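Local atomic coordinates of 5-Carboxyvanillate Decarboxylase (Novosphingobium aromaticivorans, PDB entry 4QRN), a protein that probably catalyses the metal-dependent decarboxylation of 5-carboxyvanillate, as a carboxy-lyase of the amidohydrolase family. Residues A[228-231]-A[232-236]; A[235-238]-A[239-242]; A[214-217]-A[218-221]; A[265-268]-A[269-273]; A[317-320]-A[321-325]. All coordinates share one frame; numbering follows the deposited sequence.

Interaction 1. Residues A[228-231]-A[232-236]; sequences DGAI and FGFGV. With 1DF (4-hydroxy-3-methoxy-5-nitrobenzoic acid), chain F.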
loop_
_atom_site.group_PDB
_atom_site.type_symbol
_atom_site.label_atom_id
_atom_site.label_comp_id
_atom_site.label_asym_id
_atom_site.label_seq_id
_atom_site.Cartn_x
_atom_site.Cartn_y
_atom_site.Cartn_z
ATOM N N ASP A 228 7.600 2.389 -9.804
ATOM C CA ASP A 228 7.176 3.760 -9.523
ATOM C C ASP A 228 5.796 4.130 -10.053
ATOM O O ASP A 228 5.204 5.116 -9.608
ATOM C CB ASP A 228 8.208 4.750 -10.087
ATOM C CG ASP A 228 8.444 4.556 -11.592
ATOM O OD1 ASP A 228 8.918 3.462 -11.961
ATOM O OD2 ASP A 228 8.170 5.484 -12.382
ATOM N N GLY A 229 5.299 3.383 -11.036
ATOM C CA GLY A 229 4.045 3.747 -11.701
ATOM C C GLY A 229 2.842 3.016 -11.145
ATOM O O GLY A 229 2.741 2.745 -9.932
ATOM N N ALA A 230 1.888 2.746 -12.034
ATOM C CA ALA A 230 0.589 2.182 -11.671
ATOM C C ALA A 230 0.700 0.872 -10.897
ATOM O O ALA A 230 -0.170 0.594 -10.059
ATOM C CB ALA A 230 -0.270 2.012 -12.908
ATOM N N ILE A 231 1.733 0.069 -11.146
ATOM C CA ILE A 231 1.843 -1.182 -10.433
ATOM C C ILE A 231 1.936 -1.021 -8.911
ATOM O O ILE A 231 1.535 -1.950 -8.191
ATOM C CB ILE A 231 3.072 -1.969 -10.958
ATOM C CG1 ILE A 231 3.032 -3.423 -10.485
ATOM C CG2 ILE A 231 4.404 -1.286 -10.626
ATOM C CD1 ILE A 231 4.208 -4.277 -11.046
ATOM N N PHE A 232 2.500 0.084 -8.401
ATOM C CA PHE A 232 2.779 0.150 -6.968
ATOM C C PHE A 232 2.926 1.578 -6.472
ATOM O O PHE A 232 2.237 1.989 -5.536
ATOM C CB PHE A 232 4.040 -0.669 -6.640
ATOM C CG PHE A 232 4.367 -0.695 -5.178
ATOM C CD1 PHE A 232 3.651 -1.506 -4.311
ATOM C CD2 PHE A 232 5.370 0.120 -4.661
ATOM C CE1 PHE A 232 3.945 -1.517 -2.949
ATOM C CE2 PHE A 232 5.673 0.107 -3.318
ATOM C CZ PHE A 232 4.931 -0.700 -2.463
ATOM N N GLY A 233 3.827 2.347 -7.081
ATOM C CA GLY A 233 4.106 3.680 -6.588
ATOM C C GLY A 233 2.903 4.599 -6.637
ATOM O O GLY A 233 2.728 5.437 -5.756
ATOM N N PHE A 234 2.051 4.453 -7.652
ATOM C CA PHE A 234 0.814 5.251 -7.683
ATOM C C PHE A 234 -0.001 5.057 -6.401
ATOM O O PHE A 234 -0.531 6.020 -5.849
ATOM C CB PHE A 234 -0.035 4.848 -8.897
ATOM C CG PHE A 234 0.336 5.521 -10.209
ATOM C CD1 PHE A 234 1.529 6.209 -10.402
ATOM C CD2 PHE A 234 -0.574 5.448 -11.267
ATOM C CE1 PHE A 234 1.802 6.817 -11.641
ATOM C CE2 PHE A 234 -0.299 6.040 -12.498
ATOM C CZ PHE A 234 0.891 6.727 -12.682
ATOM N N GLY A 235 -0.149 3.801 -5.967
ATOM C CA GLY A 235 -0.944 3.515 -4.785
ATOM C C GLY A 235 -0.299 4.023 -3.512
ATOM O O GLY A 235 -0.993 4.448 -2.593
ATOM N N VAL A 236 1.023 3.947 -3.436
ATOM C CA VAL A 236 1.747 4.477 -2.283
ATOM C C VAL A 236 1.502 5.980 -2.188
ATOM O O VAL A 236 1.124 6.509 -1.135
ATOM C CB VAL A 236 3.246 4.172 -2.416
ATOM C CG1 VAL A 236 4.058 4.975 -1.378
ATOM C CG2 VAL A 236 3.518 2.657 -2.290
HETATM C C1 1DF F . -1.412 4.743 -15.834
HETATM C CO1 1DF F . -2.459 4.311 -15.069
HETATM C CO2 1DF F . -1.247 6.128 -16.057
HETATM C CM1 1DF F . -3.381 5.318 -14.628
HETATM C CM2 1DF F . -2.236 7.034 -15.732
HETATM O OM 1DF F . -2.149 8.376 -15.970
HETATM C CZ 1DF F . -3.406 6.625 -15.108
HETATM C CC 1DF F . -0.395 3.807 -16.376
HETATM C CV 1DF F . -0.872 8.888 -16.355
HETATM O O1 1DF F . -0.771 2.590 -16.637
HETATM O O2 1DF F . 0.750 4.226 -16.575
HETATM O O3 1DF F . -4.424 7.417 -14.940
HETATM N N 1DF F . -4.193 4.926 -13.425
HETATM O O11 1DF F . -4.911 5.699 -12.856
HETATM O O22 1DF F . -3.970 3.788 -12.926
HETATM O O HOH W 1 -0.703 1.313 -7.465
#

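Interaction 2. Residues A[235-238]-A[239-242]; sequences GVET and GMHL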
loop_
_atom_site.group_PDB
_atom_site.type_symbol
_atom_site.label_atom_id
_atom_site.label_comp_id
_atom_site.label_asym_id
_atom_site.label_seq_id
_atom_site.Cartn_x
_atom_site.Cartn_y
_atom_site.Cartn_z
ATOM N N GLY A 235 -0.149 3.801 -5.967
ATOM C CA GLY A 235 -0.944 3.515 -4.785
ATOM C C GLY A 235 -0.299 4.023 -3.512
ATOM O O GLY A 235 -0.993 4.448 -2.593
ATOM N N VAL A 236 1.023 3.947 -3.436
ATOM C CA VAL A 236 1.747 4.477 -2.283
ATOM C C VAL A 236 1.502 5.980 -2.188
ATOM O O VAL A 236 1.124 6.509 -1.135
ATOM C CB VAL A 236 3.246 4.172 -2.416
ATOM C CG1 VAL A 236 4.058 4.975 -1.378
ATOM C CG2 VAL A 236 3.518 2.657 -2.290
ATOM N N GLU A 237 1.761 6.684 -3.293
ATOM C CA GLU A 237 1.655 8.136 -3.327
ATOM C C GLU A 237 0.244 8.595 -2.946
ATOM O O GLU A 237 0.045 9.496 -2.142
ATOM C CB GLU A 237 2.046 8.612 -4.732
ATOM C CG GLU A 237 1.642 10.031 -5.068
ATOM C CD GLU A 237 2.274 11.150 -4.250
ATOM O OE1 GLU A 237 3.323 10.950 -3.610
ATOM O OE2 GLU A 237 1.703 12.260 -4.308
ATOM N N THR A 238 -0.753 7.966 -3.562
ATOM C CA THR A 238 -2.121 8.458 -3.439
ATOM C C THR A 238 -2.719 8.053 -2.094
ATOM O O THR A 238 -3.408 8.844 -1.452
ATOM C CB THR A 238 -2.974 7.929 -4.596
ATOM O OG1 THR A 238 -2.284 8.144 -5.823
ATOM C CG2 THR A 238 -4.305 8.664 -4.655
ATOM N N GLY A 239 -2.471 6.822 -1.661
ATOM C CA GLY A 239 -2.918 6.410 -0.345
ATOM C C GLY A 239 -2.271 7.263 0.742
ATOM O O GLY A 239 -2.928 7.667 1.704
ATOM N N MET A 240 -0.984 7.541 0.609
ATOM C CA MET A 240 -0.322 8.432 1.554
ATOM C C MET A 240 -1.008 9.795 1.589
ATOM O O MET A 240 -1.220 10.378 2.651
ATOM C CB MET A 240 1.155 8.618 1.190
ATOM C CG MET A 240 1.900 9.489 2.197
ATOM S SD MET A 240 3.606 9.816 1.711
ATOM C CE MET A 240 3.404 10.761 0.222
ATOM N N HIS A 241 -1.313 10.322 0.407
ATOM C CA HIS A 241 -1.895 11.657 0.315
ATOM C C HIS A 241 -3.267 11.712 0.984
ATOM O O HIS A 241 -3.551 12.624 1.771
ATOM C CB HIS A 241 -1.976 12.073 -1.143
ATOM C CG HIS A 241 -2.045 13.551 -1.356
ATOM N ND1 HIS A 241 -1.708 14.104 -2.564
ATOM C CD2 HIS A 241 -2.315 14.596 -0.524
ATOM C CE1 HIS A 241 -1.803 15.421 -2.474
ATOM N NE2 HIS A 241 -2.158 15.755 -1.249
ATOM N N LEU A 242 -4.129 10.743 0.679
ATOM C CA LEU A 242 -5.435 10.706 1.313
ATOM C C LEU A 242 -5.283 10.526 2.824
ATOM O O LEU A 242 -5.968 11.192 3.623
ATOM C CB LEU A 242 -6.296 9.618 0.710
ATOM C CG LEU A 242 -7.672 9.440 1.363
ATOM C CD1 LEU A 242 -8.493 10.734 1.380
ATOM C CD2 LEU A 242 -8.417 8.326 0.649
#

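Interaction 3. Residues A[214-217]-A[218-221]; sequences SPDS and MIDP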
loop_
_atom_site.group_PDB
_atom_site.type_symbol
_atom_site.label_atom_id
_atom_site.label_comp_id
_atom_site.label_asym_id
_atom_site.label_seq_id
_atom_site.Cartn_x
_atom_site.Cartn_y
_atom_site.Cartn_z
ATOM N N SER A 214 5.603 9.428 -7.526
ATOM C CA SER A 214 6.110 10.006 -6.302
ATOM C C SER A 214 7.077 11.142 -6.613
ATOM O O SER A 214 7.727 11.145 -7.663
ATOM C CB SER A 214 6.870 8.928 -5.529
ATOM O OG SER A 214 6.031 7.857 -5.124
ATOM N N PRO A 215 7.207 12.095 -5.692
ATOM C CA PRO A 215 8.227 13.130 -5.863
ATOM C C PRO A 215 9.641 12.573 -5.715
ATOM O O PRO A 215 9.830 11.448 -5.238
ATOM C CB PRO A 215 7.881 14.144 -4.770
ATOM C CG PRO A 215 7.250 13.306 -3.684
ATOM C CD PRO A 215 6.489 12.223 -4.412
ATOM N N ASP A 216 10.624 13.363 -6.120
ATOM C CA ASP A 216 12.006 12.936 -6.059
ATOM C C ASP A 216 12.424 12.546 -4.643
ATOM O O ASP A 216 13.339 11.734 -4.475
ATOM C CB ASP A 216 12.923 14.042 -6.596
ATOM C CG ASP A 216 12.976 14.094 -8.111
ATOM O OD1 ASP A 216 12.345 13.274 -8.795
ATOM O OD2 ASP A 216 13.676 14.986 -8.637
ATOM N N SER A 217 11.778 13.109 -3.624
ATOM C CA SER A 217 12.066 12.770 -2.227
ATOM C C SER A 217 11.706 11.333 -1.844
ATOM O O SER A 217 12.096 10.867 -0.781
ATOM C CB SER A 217 11.278 13.709 -1.303
ATOM O OG SER A 217 9.894 13.563 -1.555
ATOM N N MET A 218 10.944 10.638 -2.679
ATOM C CA MET A 218 10.437 9.309 -2.322
ATOM C C MET A 218 10.598 8.257 -3.408
ATOM O O MET A 218 10.481 7.065 -3.131
ATOM C CB MET A 218 8.943 9.478 -1.936
ATOM C CG MET A 218 8.263 8.382 -1.223
ATOM S SD MET A 218 6.849 9.096 -0.356
ATOM C CE MET A 218 6.185 7.506 0.181
ATOM N N ILE A 219 10.854 8.649 -4.647
ATOM C CA ILE A 219 10.711 7.707 -5.752
ATOM C C ILE A 219 11.836 6.687 -5.919
ATOM O O ILE A 219 11.617 5.638 -6.541
ATOM C CB ILE A 219 10.514 8.502 -7.075
ATOM C CG1 ILE A 219 9.887 7.634 -8.169
ATOM C CG2 ILE A 219 11.828 9.152 -7.513
ATOM C CD1 ILE A 219 9.504 8.421 -9.395
ATOM N N ASP A 220 13.049 6.990 -5.448
ATOM C CA ASP A 220 14.207 6.247 -5.961
ATOM C C ASP A 220 14.113 4.709 -5.847
ATOM O O ASP A 220 14.376 4.027 -6.830
ATOM C CB ASP A 220 15.523 6.703 -5.316
ATOM C CG ASP A 220 16.060 8.006 -5.863
ATOM O OD1 ASP A 220 15.508 8.566 -6.814
ATOM O OD2 ASP A 220 17.064 8.455 -5.269
ATOM N N PRO A 221 13.781 4.150 -4.661
ATOM C CA PRO A 221 13.780 2.685 -4.588
ATOM C C PRO A 221 12.718 2.046 -5.472
ATOM O O PRO A 221 12.923 0.946 -5.980
ATOM C CB PRO A 221 13.531 2.410 -3.099
ATOM C CG PRO A 221 14.032 3.629 -2.410
ATOM C CD PRO A 221 13.614 4.747 -3.326
HETATM O O HOH W 2 14.021 9.086 -3.748
HETATM O O HOH W 3 15.231 11.281 -6.462
#

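Interaction 4. Residues A[265-268]-A[269-273]; sequences GEAL and PYWLY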
loop_
_atom_site.group_PDB
_atom_site.type_symbol
_atom_site.label_atom_id
_atom_site.label_comp_id
_atom_site.label_asym_id
_atom_site.label_seq_id
_atom_site.Cartn_x
_atom_site.Cartn_y
_atom_site.Cartn_z
ATOM N N GLY A 265 -9.505 2.308 -3.523
ATOM C CA GLY A 265 -9.210 3.041 -2.296
ATOM C C GLY A 265 -7.732 3.105 -1.957
ATOM O O GLY A 265 -7.386 3.471 -0.834
ATOM N N GLU A 266 -6.872 2.774 -2.924
ATOM C CA GLU A 266 -5.417 2.886 -2.752
ATOM C C GLU A 266 -4.976 2.126 -1.488
ATOM O O GLU A 266 -4.162 2.591 -0.699
ATOM C CB GLU A 266 -4.957 4.353 -2.737
ATOM C CG GLU A 266 -5.540 5.210 -3.893
ATOM C CD GLU A 266 -5.056 4.879 -5.300
ATOM O OE1 GLU A 266 -4.278 3.922 -5.461
ATOM O OE2 GLU A 266 -5.480 5.597 -6.261
ATOM N N ALA A 267 -5.576 0.949 -1.314
ATOM C CA ALA A 267 -5.331 0.007 -0.220
ATOM C C ALA A 267 -5.883 0.426 1.129
ATOM O O ALA A 267 -5.881 -0.396 2.045
ATOM C CB ALA A 267 -3.807 -0.367 -0.091
ATOM N N LEU A 268 -6.303 1.679 1.296
ATOM C CA LEU A 268 -6.701 2.114 2.631
ATOM C C LEU A 268 -7.844 1.284 3.230
ATOM O O LEU A 268 -7.796 1.003 4.425
ATOM C CB LEU A 268 -6.984 3.618 2.678
ATOM C CG LEU A 268 -5.821 4.537 2.254
ATOM C CD1 LEU A 268 -6.137 5.983 2.661
ATOM C CD2 LEU A 268 -4.472 4.139 2.839
ATOM N N PRO A 269 -8.844 0.851 2.442
ATOM C CA PRO A 269 -9.896 0.024 3.049
ATOM C C PRO A 269 -9.343 -1.282 3.633
ATOM O O PRO A 269 -9.836 -1.760 4.661
ATOM C CB PRO A 269 -10.882 -0.202 1.888
ATOM C CG PRO A 269 -10.690 1.062 1.040
ATOM C CD PRO A 269 -9.186 1.264 1.062
ATOM N N TYR A 270 -8.352 -1.879 2.964
ATOM C CA TYR A 270 -7.772 -3.125 3.425
ATOM C C TYR A 270 -6.918 -2.908 4.672
ATOM O O TYR A 270 -6.902 -3.748 5.581
ATOM C CB TYR A 270 -6.975 -3.733 2.294
ATOM C CG TYR A 270 -6.424 -5.119 2.558
ATOM C CD1 TYR A 270 -7.241 -6.235 2.539
ATOM C CD2 TYR A 270 -5.052 -5.309 2.777
ATOM C CE1 TYR A 270 -6.699 -7.512 2.728
ATOM C CE2 TYR A 270 -4.518 -6.563 2.956
ATOM C CZ TYR A 270 -5.340 -7.661 2.920
ATOM O OH TYR A 270 -4.848 -8.930 3.062
ATOM N N TRP A 271 -6.210 -1.784 4.720
ATOM C CA TRP A 271 -5.382 -1.431 5.863
ATOM C C TRP A 271 -6.184 -0.889 7.049
ATOM O O TRP A 271 -5.588 -0.558 8.070
ATOM C CB TRP A 271 -4.402 -0.341 5.474
ATOM C CG TRP A 271 -3.214 -0.721 4.659
ATOM C CD1 TRP A 271 -2.882 -0.215 3.437
ATOM C CD2 TRP A 271 -2.126 -1.559 5.059
ATOM N NE1 TRP A 271 -1.650 -0.690 3.045
ATOM C CE2 TRP A 271 -1.165 -1.513 4.024
ATOM C CE3 TRP A 271 -1.851 -2.287 6.212
ATOM C CZ2 TRP A 271 0.052 -2.190 4.111
ATOM C CZ3 TRP A 271 -0.640 -2.980 6.289
ATOM C CH2 TRP A 271 0.286 -2.910 5.256
ATOM N N LEU A 272 -7.505 -0.748 6.929
ATOM C CA LEU A 272 -8.247 0.092 7.866
ATOM C C LEU A 272 -8.026 -0.259 9.329
ATOM O O LEU A 272 -7.868 0.633 10.165
ATOM C CB LEU A 272 -9.732 0.007 7.551
ATOM C CG LEU A 272 -10.639 0.846 8.434
ATOM C CD1 LEU A 272 -10.264 2.352 8.389
ATOM C CD2 LEU A 272 -12.097 0.602 8.001
ATOM N N TYR A 273 -8.071 -1.542 9.688
ATOM C CA TYR A 273 -7.915 -1.907 11.091
ATOM C C TYR A 273 -6.567 -1.390 11.631
ATOM O O TYR A 273 -6.508 -0.830 12.738
ATOM C CB TYR A 273 -8.003 -3.434 11.252
ATOM C CG TYR A 273 -7.977 -3.875 12.696
ATOM C CD1 TYR A 273 -6.778 -4.102 13.355
ATOM C CD2 TYR A 273 -9.177 -4.038 13.414
ATOM C CE1 TYR A 273 -6.773 -4.471 14.683
ATOM C CE2 TYR A 273 -9.175 -4.442 14.724
ATOM C CZ TYR A 273 -7.970 -4.650 15.364
ATOM O OH TYR A 273 -7.993 -5.042 16.689
#

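Interaction 5. Residues A[317-320]-A[321-325]; sequences PAIK and FCQQV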
loop_
_atom_site.group_PDB
_atom_site.type_symbol
_atom_site.label_atom_id
_atom_site.label_comp_id
_atom_site.label_asym_id
_atom_site.label_seq_id
_atom_site.Cartn_x
_atom_site.Cartn_y
_atom_site.Cartn_z
ATOM N N PRO A 317 -13.513 -9.981 -5.585
ATOM C CA PRO A 317 -13.252 -10.034 -4.136
ATOM C C PRO A 317 -12.915 -8.663 -3.558
ATOM O O PRO A 317 -13.326 -8.335 -2.436
ATOM C CB PRO A 317 -12.053 -10.998 -4.033
ATOM C CG PRO A 317 -12.068 -11.797 -5.263
ATOM C CD PRO A 317 -12.698 -10.959 -6.339
ATOM N N ALA A 318 -12.127 -7.881 -4.291
ATOM C CA ALA A 318 -11.718 -6.578 -3.792
ATOM C C ALA A 318 -12.875 -5.582 -3.814
ATOM O O ALA A 318 -13.042 -4.801 -2.870
ATOM C CB ALA A 318 -10.543 -6.048 -4.566
ATOM N N ILE A 319 -13.680 -5.612 -4.869
ATOM C CA ILE A 319 -14.842 -4.733 -4.935
ATOM C C ILE A 319 -15.782 -5.034 -3.770
ATOM O O ILE A 319 -16.245 -4.123 -3.087
ATOM C CB ILE A 319 -15.573 -4.888 -6.286
ATOM C CG1 ILE A 319 -14.666 -4.392 -7.415
ATOM C CG2 ILE A 319 -16.885 -4.141 -6.259
ATOM C CD1 ILE A 319 -15.150 -4.838 -8.776
ATOM N N LYS A 320 -16.079 -6.313 -3.559
ATOM C CA LYS A 320 -17.005 -6.678 -2.499
ATOM C C LYS A 320 -16.454 -6.322 -1.125
ATOM O O LYS A 320 -17.205 -5.901 -0.244
ATOM C CB LYS A 320 -17.351 -8.165 -2.578
ATOM C CG LYS A 320 -18.297 -8.504 -3.719
ATOM C CD LYS A 320 -18.640 -9.984 -3.757
ATOM C CE LYS A 320 -19.788 -10.269 -4.723
ATOM N NZ LYS A 320 -20.077 -11.745 -4.764
ATOM N N PHE A 321 -15.159 -6.518 -0.929
ATOM C CA PHE A 321 -14.531 -6.171 0.345
ATOM C C PHE A 321 -14.731 -4.685 0.615
ATOM O O PHE A 321 -15.142 -4.245 1.694
ATOM C CB PHE A 321 -13.039 -6.516 0.293
ATOM C CG PHE A 321 -12.299 -6.162 1.557
ATOM C CD1 PHE A 321 -11.818 -4.877 1.741
ATOM C CD2 PHE A 321 -12.083 -7.100 2.549
ATOM C CE1 PHE A 321 -11.139 -4.525 2.902
ATOM C CE2 PHE A 321 -11.428 -6.748 3.714
ATOM C CZ PHE A 321 -10.952 -5.455 3.889
ATOM N N CYS A 322 -14.448 -3.894 -0.410
ATOM C CA CYS A 322 -14.521 -2.463 -0.269
ATOM C C CYS A 322 -15.992 -2.014 -0.047
ATOM O O CYS A 322 -16.256 -1.105 0.741
ATOM C CB CYS A 322 -13.893 -1.850 -1.515
ATOM S SG CYS A 322 -13.491 -0.130 -1.407
ATOM N N GLN A 323 -16.935 -2.645 -0.747
ATOM C CA GLN A 323 -18.347 -2.335 -0.536
ATOM C C GLN A 323 -18.750 -2.615 0.909
ATOM O O GLN A 323 -19.535 -1.877 1.503
ATOM C CB GLN A 323 -19.249 -3.159 -1.468
ATOM C CG GLN A 323 -19.196 -2.681 -2.909
ATOM C CD GLN A 323 -19.930 -3.641 -3.844
ATOM O OE1 GLN A 323 -19.879 -4.855 -3.653
ATOM N NE2 GLN A 323 -20.621 -3.098 -4.856
ATOM N N GLN A 324 -18.235 -3.694 1.487
ATOM C CA GLN A 324 -18.542 -3.997 2.873
ATOM C C GLN A 324 -17.946 -2.944 3.820
ATOM O O GLN A 324 -18.615 -2.521 4.771
ATOM C CB GLN A 324 -18.050 -5.397 3.214
ATOM C CG GLN A 324 -18.468 -5.861 4.617
ATOM C CD GLN A 324 -17.722 -7.093 5.101
ATOM O OE1 GLN A 324 -17.434 -8.007 4.330
ATOM N NE2 GLN A 324 -17.410 -7.122 6.396
ATOM N N VAL A 325 -16.705 -2.526 3.586
ATOM C CA VAL A 325 -16.044 -1.578 4.490
ATOM C C VAL A 325 -16.640 -0.173 4.380
ATOM O O VAL A 325 -16.884 0.496 5.381
ATOM C CB VAL A 325 -14.526 -1.507 4.159
ATOM C CG1 VAL A 325 -13.852 -0.353 4.910
ATOM C CG2 VAL A 325 -13.857 -2.831 4.502
#

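Interaction 1. Residues A[228-231]-A[232-236]
One backbone hydrogen bond joins Phe-234 to Gly-229, at the turn that leads into helix 233-248. Phe-234 N comes in at 2.9 Å from Gly-229 O, almost straight at 173°. Phe-232 N lies 3.1 Å from the same Gly-229 O and closes a type I beta turn, with Phe-232 as N-cap. The two N-H groups reach the oxygen from opposite faces of the carbonyl plane. A water donates to Ala-230 O at 2.7 Å and accepts a weak bond from Gly-235 N.

Packing centres on the Phe-234 ring, which lies against the peptide between Gly-229 and Ala-230. Its CG stands anti to the carbonyl carbon (chi1 -84°), which lays the ring back over the turn. Ala-230 N lies over the centre of one face, and Gly-229 C nearer the rim of that face. Phe-234 CD2 is 3.5 Å from Ala-230 CA.

Phe-234 and Ala-230 both touch the ligand. Phe-234 CE2 is 3.7 Å from CO2 of the bound nitrobenzoic acid, which sits at the ring edge. Ala-230 CB is 3.8 Å from its carboxylate O1.

The turn links helix 220-225 to helix 233-248. Asp-228 packs on Leu-223, Phe-232 on Met-222, and Ile-231 on Met-278 of the second subunit.

Interaction 2. Residues A[235-238]-A[239-242]
Two successive turns of the alpha-helix 233-248 meet here, with residues 235-238 accepting from residues 239-242. Gly-239 N donates to Gly-235 O at 2.9 Å, and Met-240 N to Val-236 O in the same i to i+4 pattern. The bond from Leu-242 N to Thr-238 O is the straightest of the four, at 173°.

Side chains add one contact at van der Waals range. The Glu-237 chain bends at chi2 (64°), while Met-240 bends at chi3. The two cross at a slant, and Glu-237 OE1 ends 3.8 Å from Met-240 CE. Glu-237 OE2 lies 4.3 Å from His-241 ND1, and both bond to Ser-181 OG instead. The serine hydroxyl therefore ties the two side chains together. Tyr-187 OH holds Glu-237 OE1, and Leu-188 N holds His-241 NE2. These buried polar ends are thus all satisfied.

Thr-238 turns its OG1 back to the Phe-234 carbonyl, with OG1 beside its own backbone N. Val-236 packs on Val-236 of the second subunit.

The backbone bonds are those of an ordinary alpha-helix. Leu-242 packs on Ile-259 and Val-261 of strand 259-261, as an outer helix does on the strands of the amidohydrolase barrel.

Interaction 3. Residues A[214-217]-A[218-221]
Ile-219 folds back against Ser-214 and Pro-215 on the tight side of this turn. Its CG1 branch is anti to the backbone N (chi1 -160°), which carries Ile-219 CD1 to 3.7 Å from Ser-214 O. Ile-219 CB rests 3.5 Å from Pro-215 O, and Ser-214 CB is 4.0 Å from Ile-219 CB. Pro-215 O also anchors the backbone. Met-218 N donates to Pro-215 O at 2.9 Å and 164°, from above the carbonyl plane. The second bond to that oxygen, from Ile-219 N, is weak. Met-218 then runs extended, away from the turn, to pack on Val-236 and Met-240 of helix 233-248. An alanine in place of Ile-219 is likely to open a gap beside Ser-214 O and take away the packing of Ile-219 CG1 on Asp-228 CB.

The other side is wet. Asp-216 O accepts from two waters, each at 2.8 Å. One of them accepts from Asp-220 N, and the other donates to Asp-220 OD1. No direct bond joins Asp-216 to Asp-220.

Asp-216 OD1 and Asp-220 OD1 stand 6.0 Å apart. Lys-64 serves both: its backbone N bonds to Asp-216 OD1, and its NZ forms a salt bridge with Asp-220 OD1. The lysine charge probably eases the repulsion between the carboxylates. Water and lysine thus bridge the exposed side, while carbon packing fixes the buried one.

Interaction 4. Residues A[265-268]-A[269-273]
Trp-271 brings its indole back to Ala-267. Its CG is anti to the carbonyl carbon and beside the backbone N. That sets Trp-271 CD1 3.7 Å from Ala-267 CB and 3.3 Å from Ala-267 O, with the carbonyl oxygen slanted to the ring. Leu-268 N lies at the indole edge, near its plane. Glu-266 and Ala-267 of the second subunit also pack on Trp-271. The Tyr-270 ring leads away from this turn and meets Tyr-270 of the second subunit, the two planes about 15° apart. Its OH bonds to Met-264 O of that subunit.

Glu-266 and Ala-267, both with positive phi, are the corners of a type I' beta turn from Gly-265 to Leu-268. Leu-268 N closes it on Gly-265 O at 3.0 Å. Gly-265 has no CB, and Pro-269 CD crowds the place where one would be.

Ala-267 O then takes the first bonds of the next helix. Trp-271 N donates to Ala-267 O at 3.0 Å, nearly along the C=O axis. Tyr-270 N lies equally near Ala-267 O, but its bond is weak. Pro-269 has no N-H to give, which costs little in the first turn of a helix. Pro-269 CD sits 3.6 Å from Leu-268 CB.

The turn joins the short helix 263-266 to helix 268-284, which follow strand 259-261. Glu-266 OE2 bonds to His-263 ND1, and His-263 lines the ligand pocket of this amidohydrolase barrel.

Interaction 5. Residues A[317-320]-A[321-325]
Gln-323 lies alongside Ile-319, one turn earlier on helix 316-326, with both side chains pointing the same way. Gln-323 CG is anti to the carbonyl carbon (chi1 -73°), and the chain runs extended beyond it. This carries Gln-323 CG back to 3.3 Å from Ile-319 O. Ile-319 turns CG2 anti to its backbone N, and Ile-319 CG2 lies 3.9 Å from Gln-323 CD. The amide oxygen also touches the lysine, with Gln-323 OE1 3.6 Å from Lys-320 CA and 4.0 Å from Lys-320 CG. The lysine crosses it at a slant and stretches out fully, so that its NZ bonds to Asp-353 O.

Phe-321 leads its ring away from the preceding turn, toward helix 268-284. Phe-321 CB stays 3.3 Å from Pro-317 O. Ala-318 and Ile-319 pack on Met-264 of helix 263-266.

Four i to i+4 bonds hold the backbone, among them Gln-323 N to Ile-319 O at 2.9 Å and 160°. An alanine in place of Gln-323 would probably open a gap beside Ile-319 CG2 and take away packing from Met-354 and Thr-358.

Across these turns, the side chains meet through van der Waals contact, while main-chain bonds supply the polar links.

In the fold
Interactions 1 and 2 run along the same helix and share Gly-235 and Val-236, with centres 9 Å apart. Interaction 3 packs against both: Met-218 CE lies 3.7 Å from Val-236 CG1. Interaction 4 meets that helix from the short helix 263-266, with Glu-266 OE1 3.4 Å from Gly-235 CA, and it also touches interaction 5, where Pro-269 O is 3.5 Å from Phe-321 CE1. Interactions 3 and 5 are farthest apart, about 30 Å between centres. Interaction 1 lines the ligand pocket; the Phe-234 side chain is about 6 Å from the manganese ion, bound by Glu-41, His-210 and Asp-336. All five reach the second subunit.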